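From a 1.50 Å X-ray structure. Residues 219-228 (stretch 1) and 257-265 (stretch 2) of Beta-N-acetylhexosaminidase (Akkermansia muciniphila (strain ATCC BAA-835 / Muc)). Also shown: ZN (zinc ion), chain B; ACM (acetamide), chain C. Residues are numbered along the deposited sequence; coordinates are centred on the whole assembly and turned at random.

Stretch 1 (219-228) GNSKELVCPQ
Stretch 2, residues 257-265: DEAPTELWE

Stretch 1 is irregular and mostly extended, with a kink at Lys222 (phi/psi -91/2) and a turn away from extended geometry at Pro227 and Gln228. Stretch 2 is a loop, with Glu258 at 49/53, that turns into a helix at Glu262. The register sets CA of Asn220 7.3 Å from CA of Glu258 and CA of Lys222 6.1 Å from CA of Pro260, so both chains advance in the same sense. No backbone-to-backbone hydrogen bond crosses; side chains and waters bridge the gap, and 643 Å² is buried over both sides.

Asn220, chi1 t, points toward stretch 2 and gives ND2 to Glu258 O (3.1 Å); the same ND2 donates to a water that in turn donates to Glu258 OE1. A second water donates to both Ser221 O and Glu258 O, at 2.7 Å each, so Glu258 O accepts twice. A third donates to Lys222 O and Pro260 O and accepts from Leu263 N, satisfying three backbone groups near the helix start, where Thr261 occupies the N-cap position without a side-chain capping bond.

Lys222, chi1 m, is fully extended beyond chi1 (chi2 to chi4 all t); it runs past Pro260 to place NZ 2.8 Å from Glu262 OE1 in a salt bridge. Glu262 answers with chi1 and chi2 both t. Leu263 (m, t) points toward stretch 1, its CD1 3.4 Å from Lys222 O.

The buried centre is Leu224 (m, t), pointing toward stretch 2. Its CD1 sits over the Trp264 face, 3.6 Å from the five-membered ring centroid and 8° off the normal, while CD2 meets Ala259 CB at 4.0 Å. Near the ring plane, Trp264 (chi1 -82°, chi2 2°) presents its NE1 edge to Val225 O and donates to it (2.9 Å, 159°), so the indole satisfies a backbone carbonyl while packing apolar carbon. Pro227 adds CG 3.6 Å from Trp264 CZ2. Cys226 SG binds zinc at 2.3 Å.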

# COMPACT_ATOMS: atom_id res chain seq x y z
N GLY A 219 -17.39 11.13 -0.76
CA GLY A 219 -17.89 11.60 -2.03
C GLY A 219 -16.79 12.22 -2.88
O GLY A 219 -15.66 12.45 -2.45
N ASN A 220 -17.16 12.51 -4.12
CA ASN A 220 -16.21 12.88 -5.15
C ASN A 220 -16.14 14.40 -5.29
O ASN A 220 -17.17 15.08 -5.28
CB ASN A 220 -16.63 12.25 -6.49
CG ASN A 220 -15.72 12.65 -7.66
OD1 ASN A 220 -16.10 13.44 -8.52
ND2 ASN A 220 -14.51 12.09 -7.69
N SER A 221 -14.92 14.91 -5.39
CA SER A 221 -14.67 16.31 -5.69
C SER A 221 -14.32 16.46 -7.17
O SER A 221 -13.56 15.65 -7.71
CB SER A 221 -13.52 16.84 -4.84
OG SER A 221 -13.11 18.12 -5.29
N LYS A 222 -14.87 17.49 -7.81
CA LYS A 222 -14.56 17.79 -9.20
C LYS A 222 -13.40 18.76 -9.36
O LYS A 222 -13.06 19.13 -10.49
CB LYS A 222 -15.79 18.37 -9.92
CG LYS A 222 -17.01 17.45 -9.93
CD LYS A 222 -18.20 18.14 -10.58
CE LYS A 222 -19.41 17.21 -10.65
NZ LYS A 222 -20.60 17.88 -11.26
N GLU A 223 -12.79 19.20 -8.25
CA GLU A 223 -11.77 20.25 -8.29
C GLU A 223 -10.44 19.68 -8.78
O GLU A 223 -9.77 18.93 -8.06
CB GLU A 223 -11.61 20.86 -6.90
CG GLU A 223 -12.84 21.59 -6.42
CD GLU A 223 -13.15 22.81 -7.26
OE1 GLU A 223 -12.22 23.37 -7.87
OE2 GLU A 223 -14.33 23.22 -7.30
N LEU A 224 -10.03 20.06 -9.99
CA LEU A 224 -8.74 19.65 -10.54
C LEU A 224 -7.80 20.85 -10.57
O LEU A 224 -8.22 21.97 -10.91
CB LEU A 224 -8.90 19.11 -11.97
CG LEU A 224 -9.91 17.99 -12.21
CD1 LEU A 224 -9.75 17.41 -13.60
CD2 LEU A 224 -9.78 16.88 -11.17
N VAL A 225 -6.53 20.63 -10.23
CA VAL A 225 -5.54 21.68 -10.45
C VAL A 225 -5.54 22.06 -11.93
O VAL A 225 -5.79 21.24 -12.82
CB VAL A 225 -4.14 21.29 -9.97
CG1 VAL A 225 -4.09 21.22 -8.44
CG2 VAL A 225 -3.68 19.97 -10.61
N CYS A 226 -5.27 23.34 -12.20
CA CYS A 226 -5.30 23.84 -13.57
C CYS A 226 -3.91 23.74 -14.18
O CYS A 226 -2.99 24.44 -13.72
CB CYS A 226 -5.78 25.28 -13.60
SG CYS A 226 -5.85 25.93 -15.30
N PRO A 227 -3.69 22.91 -15.20
CA PRO A 227 -2.34 22.79 -15.78
C PRO A 227 -1.83 24.06 -16.43
O PRO A 227 -0.64 24.12 -16.75
CB PRO A 227 -2.49 21.67 -16.82
CG PRO A 227 -3.73 20.92 -16.41
CD PRO A 227 -4.64 21.96 -15.82
N GLN A 228 -2.68 25.07 -16.64
CA GLN A 228 -2.22 26.28 -17.30
C GLN A 228 -1.58 27.27 -16.35
O GLN A 228 -1.03 28.28 -16.81
CB GLN A 228 -3.39 26.98 -18.01
CG GLN A 228 -4.36 26.03 -18.72
CD GLN A 228 -3.66 24.88 -19.45
OE1 GLN A 228 -2.56 25.03 -19.99
NE2 GLN A 228 -4.32 23.73 -19.48
N ASP A 257 -6.70 9.08 -9.59
CA ASP A 257 -7.98 8.40 -9.49
C ASP A 257 -9.14 9.39 -9.40
O ASP A 257 -9.00 10.51 -8.88
CB ASP A 257 -8.01 7.49 -8.26
CG ASP A 257 -7.72 8.24 -6.96
OD1 ASP A 257 -6.81 9.09 -6.94
OD2 ASP A 257 -8.41 7.97 -5.95
N GLU A 258 -10.29 8.97 -9.93
CA GLU A 258 -11.56 9.67 -9.73
C GLU A 258 -11.43 11.17 -10.01
O GLU A 258 -11.79 12.02 -9.19
CB GLU A 258 -12.13 9.40 -8.33
CG GLU A 258 -12.31 7.91 -8.06
CD GLU A 258 -12.74 7.61 -6.63
OE1 GLU A 258 -12.23 8.27 -5.69
OE2 GLU A 258 -13.58 6.71 -6.44
N ALA A 259 -10.90 11.48 -11.20
CA ALA A 259 -10.62 12.85 -11.62
C ALA A 259 -11.51 13.17 -12.82
O ALA A 259 -11.03 13.22 -13.97
CB ALA A 259 -9.14 13.03 -11.96
N PRO A 260 -12.80 13.43 -12.60
CA PRO A 260 -13.67 13.82 -13.71
C PRO A 260 -13.20 15.16 -14.27
O PRO A 260 -12.71 16.01 -13.54
CB PRO A 260 -15.04 13.94 -13.06
CG PRO A 260 -14.74 14.33 -11.65
CD PRO A 260 -13.47 13.58 -11.30
N THR A 261 -13.37 15.33 -15.58
CA THR A 261 -12.73 16.46 -16.25
C THR A 261 -13.69 17.60 -16.58
O THR A 261 -13.30 18.51 -17.32
CB THR A 261 -12.01 15.98 -17.51
OG1 THR A 261 -12.91 15.20 -18.30
CG2 THR A 261 -10.79 15.13 -17.14
N GLU A 262 -14.90 17.59 -16.02
CA GLU A 262 -15.89 18.63 -16.28
C GLU A 262 -15.31 20.04 -16.13
O GLU A 262 -15.55 20.91 -16.97
CB GLU A 262 -17.07 18.44 -15.33
CG GLU A 262 -18.08 19.57 -15.35
CD GLU A 262 -19.13 19.43 -14.27
OE1 GLU A 262 -19.34 18.30 -13.78
OE2 GLU A 262 -19.74 20.45 -13.90
N LEU A 263 -14.56 20.28 -15.05
CA LEU A 263 -14.07 21.64 -14.83
C LEU A 263 -12.93 22.02 -15.78
O LEU A 263 -12.81 23.19 -16.15
CB LEU A 263 -13.69 21.87 -13.36
CG LEU A 263 -14.86 21.78 -12.37
CD1 LEU A 263 -14.44 22.23 -10.97
CD2 LEU A 263 -16.06 22.58 -12.86
N TRP A 264 -12.09 21.05 -16.17
CA TRP A 264 -11.13 21.31 -17.24
C TRP A 264 -11.83 21.67 -18.53
O TRP A 264 -11.40 22.58 -19.26
CB TRP A 264 -10.24 20.09 -17.47
CG TRP A 264 -9.08 19.96 -16.53
CD1 TRP A 264 -8.77 20.78 -15.47
CD2 TRP A 264 -8.06 18.96 -16.58
NE1 TRP A 264 -7.62 20.33 -14.85
CE2 TRP A 264 -7.17 19.21 -15.52
CE3 TRP A 264 -7.81 17.86 -17.42
CZ2 TRP A 264 -6.04 18.42 -15.27
CZ3 TRP A 264 -6.70 17.07 -17.18
CH2 TRP A 264 -5.83 17.35 -16.11
N GLU A 265 -12.92 20.96 -18.86
CA GLU A 265 -13.65 21.27 -20.09
C GLU A 265 -14.15 22.71 -20.07
O GLU A 265 -14.09 23.40 -21.10
CB GLU A 265 -14.82 20.30 -20.28
CG GLU A 265 -15.45 20.36 -21.67
CD GLU A 265 -16.37 21.55 -21.87
OE1 GLU A 265 -17.05 21.94 -20.90
OE2 GLU A 265 -16.40 22.11 -22.99
ZN ZN B . -7.92 25.16 -16.06
C1 ACM C . -9.25 4.75 -5.35
O ACM C . -9.84 3.85 -4.83
N ACM C . -9.85 6.04 -5.34
C2 ACM C . -7.89 4.59 -6.01
O HOH W 1 -13.91 10.57 -5.02
O HOH W 2 -11.42 14.01 -7.36
O HOH W 3 -13.71 18.43 -13.06